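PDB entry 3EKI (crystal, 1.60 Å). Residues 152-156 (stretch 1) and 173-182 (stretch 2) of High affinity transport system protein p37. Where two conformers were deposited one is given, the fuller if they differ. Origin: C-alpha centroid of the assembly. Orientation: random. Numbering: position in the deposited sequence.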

# COMPACT_ATOMS: atom_id res chain seq x y z
N PHE A 152 -9.10 6.91 5.19
CA PHE A 152 -10.12 7.37 4.26
C PHE A 152 -11.40 7.67 5.03
O PHE A 152 -11.74 7.01 6.03
CB PHE A 152 -10.37 6.27 3.25
CG PHE A 152 -9.33 5.99 2.20
CD1 PHE A 152 -8.85 6.94 1.31
CD2 PHE A 152 -8.81 4.70 2.10
CE1 PHE A 152 -7.91 6.61 0.35
CE2 PHE A 152 -7.89 4.36 1.14
CZ PHE A 152 -7.43 5.32 0.26
N VAL A 153 -12.15 8.67 4.56
CA VAL A 153 -13.41 8.98 5.22
C VAL A 153 -14.37 7.80 5.23
O VAL A 153 -15.20 7.78 6.13
CB VAL A 153 -14.09 10.18 4.58
CG1 VAL A 153 -13.20 11.40 4.89
CG2 VAL A 153 -14.28 10.01 3.10
N PHE A 154 -14.22 6.88 4.29
CA PHE A 154 -15.08 5.69 4.17
C PHE A 154 -14.51 4.43 4.82
O PHE A 154 -15.11 3.34 4.75
CB PHE A 154 -15.37 5.48 2.68
CG PHE A 154 -14.15 5.40 1.78
CD1 PHE A 154 -13.78 6.47 0.99
CD2 PHE A 154 -13.36 4.26 1.73
CE1 PHE A 154 -12.65 6.48 0.18
CE2 PHE A 154 -12.24 4.25 0.91
CZ PHE A 154 -11.89 5.32 0.14
N ASP A 155 -13.37 4.46 5.51
CA ASP A 155 -12.79 3.25 6.11
C ASP A 155 -11.90 3.61 7.30
O ASP A 155 -10.67 3.47 7.26
CB ASP A 155 -12.00 2.49 5.05
CG ASP A 155 -11.40 1.16 5.42
OD1 ASP A 155 -11.82 0.55 6.43
OD2 ASP A 155 -10.50 0.69 4.68
N LYS A 156 -12.52 4.07 8.38
CA LYS A 156 -11.78 4.52 9.56
C LYS A 156 -11.62 3.46 10.66
O LYS A 156 -10.95 3.69 11.67
CB LYS A 156 -12.42 5.78 10.15
CG LYS A 156 -12.71 6.86 9.12
CD LYS A 156 -13.18 8.14 9.79
CE LYS A 156 -13.79 9.10 8.77
NZ LYS A 156 -13.65 10.52 9.19
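Stretch 2 (173-182) KIAKEINKIF

Stretch 2 is helical from Lys 173 to Phe 182, within a helix that extends beyond both ends, and it widens into a pi-type turn at 180-182. It packs against a short turn rather than against another helix or strand. Phe 152 to Asp 155 form a type I beta turn, closed by the bond from Asp 155 N to Phe 152 O at 3.1 Å. The backbones come nearest at Phe 154 and Glu 177, whose CA atoms are 5.8 Å apart. No hydrogen bond crosses between the stretches; the contact is mainly apolar and centres on the ring of Phe 154.

Lys 173 is exposed and makes no contact. Ile 174 points toward the turn. Its CG2 lies 3.6 Å from Phe 154 O and 4.1 Å from Phe 154 CD2, while its CD1 reaches to 3.7 Å from Asp 155 OD1. That carboxylate is hydrogen-bonded elsewhere in the structure. Ala 175 points away, and Lys 176 is out of reach.

Glu 177, one turn after Lys 173, sets its CB 3.8 Å from Phe 154 CB. Its carboxylate stays within the helix: Glu 177 OE1 forms a salt bridge with Lys 180 NZ at 3.1 Å, although the hydrogen bond is weak. Ile 178 covers one face of the Phe 154 ring. Its CG1 is 3.6 Å from the ring centroid and 19° off the normal, a CH-pi contact, and 3.5 Å from Phe 154 CD2.

Asn 179 and Lys 180 do not touch the turn. Ile 181 returns to it, with CD1 at the ring edge, 3.6 Å from Phe 154 CD1. The same Ile 181 CD1 is 3.7 Å from Val 153 CG2, so this methyl touches two neighbouring residues of the turn. Phe 182 is buried but makes no contact with stretch 1.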

# COMPACT_ATOMS: atom_id res chain seq x y z
N LYS A 173 -20.47 -2.75 2.62
CA LYS A 173 -20.88 -1.42 3.08
C LYS A 173 -19.79 -0.40 2.78
O LYS A 173 -20.07 0.73 2.34
CB LYS A 173 -21.21 -1.47 4.57
CG LYS A 173 -22.45 -2.32 4.86
CD LYS A 173 -22.81 -2.19 6.33
CE LYS A 173 -22.68 -3.51 7.06
NZ LYS A 173 -22.40 -3.33 8.51
N ILE A 174 -18.52 -0.75 2.98
CA ILE A 174 -17.48 0.23 2.59
C ILE A 174 -17.47 0.51 1.11
O ILE A 174 -17.31 1.62 0.61
CB ILE A 174 -16.09 -0.27 3.06
CG1 ILE A 174 -15.94 -0.32 4.58
CG2 ILE A 174 -15.01 0.59 2.44
CD1 ILE A 174 -14.84 -1.21 5.12
N ALA A 175 -17.69 -0.54 0.29
CA ALA A 175 -17.75 -0.38 -1.17
C ALA A 175 -18.89 0.59 -1.54
O ALA A 175 -18.75 1.42 -2.44
CB ALA A 175 -17.89 -1.71 -1.87
N LYS A 176 -20.02 0.50 -0.85
CA LYS A 176 -21.11 1.42 -1.17
C LYS A 176 -20.74 2.84 -0.79
O LYS A 176 -21.13 3.76 -1.52
CB LYS A 176 -22.39 0.91 -0.50
CG LYS A 176 -22.86 -0.38 -1.16
CD LYS A 176 -23.98 -1.08 -0.43
CE LYS A 176 -24.68 -2.11 -1.31
NZ LYS A 176 -25.90 -1.55 -1.95
N GLU A 177 -19.99 3.05 0.26
CA GLU A 177 -19.52 4.39 0.64
C GLU A 177 -18.53 4.92 -0.38
O GLU A 177 -18.49 6.11 -0.72
CB GLU A 177 -18.92 4.32 2.03
CG GLU A 177 -19.93 4.05 3.15
CD GLU A 177 -20.52 5.42 3.51
OE1 GLU A 177 -21.53 5.80 2.89
OE2 GLU A 177 -19.94 6.08 4.40
N ILE A 178 -17.66 4.06 -0.92
CA ILE A 178 -16.76 4.44 -1.99
C ILE A 178 -17.54 4.89 -3.22
O ILE A 178 -17.22 5.88 -3.87
CB ILE A 178 -15.80 3.29 -2.34
CG1 ILE A 178 -14.81 3.02 -1.20
CG2 ILE A 178 -15.08 3.52 -3.65
CD1 ILE A 178 -13.97 1.77 -1.37
N ASN A 179 -18.62 4.16 -3.55
CA ASN A 179 -19.40 4.51 -4.73
C ASN A 179 -20.11 5.84 -4.57
O ASN A 179 -20.26 6.53 -5.60
CB ASN A 179 -20.41 3.38 -5.03
CG ASN A 179 -19.67 2.17 -5.59
OD1 ASN A 179 -18.58 2.34 -6.14
ND2 ASN A 179 -20.26 0.99 -5.48
N LYS A 180 -20.50 6.21 -3.36
CA LYS A 180 -21.12 7.50 -3.10
C LYS A 180 -20.12 8.62 -3.37
O LYS A 180 -20.51 9.74 -3.71
CB LYS A 180 -21.62 7.58 -1.66
CG LYS A 180 -21.45 8.94 -1.01
CD LYS A 180 -22.56 9.22 -0.01
CE LYS A 180 -23.68 8.20 -0.12
NZ LYS A 180 -23.44 7.02 0.75
N ILE A 181 -18.83 8.33 -3.22
CA ILE A 181 -17.80 9.32 -3.47
C ILE A 181 -17.28 9.32 -4.87
O ILE A 181 -16.90 10.37 -5.44
CB ILE A 181 -16.65 9.09 -2.44
CG1 ILE A 181 -16.99 9.60 -1.04
CG2 ILE A 181 -15.33 9.68 -2.90
CD1 ILE A 181 -16.03 9.06 0.01
N PHE A 182 -17.19 8.17 -5.52
CA PHE A 182 -16.53 7.98 -6.80
C PHE A 182 -17.51 7.90 -7.97
O PHE A 182 -17.16 8.30 -9.08
CB PHE A 182 -15.71 6.68 -6.73
CG PHE A 182 -14.96 6.34 -8.00
CD1 PHE A 182 -15.50 5.47 -8.93
CD2 PHE A 182 -13.72 6.90 -8.25
CE1 PHE A 182 -14.83 5.14 -10.09
CE2 PHE A 182 -13.05 6.56 -9.41
CZ PHE A 182 -13.59 5.68 -10.33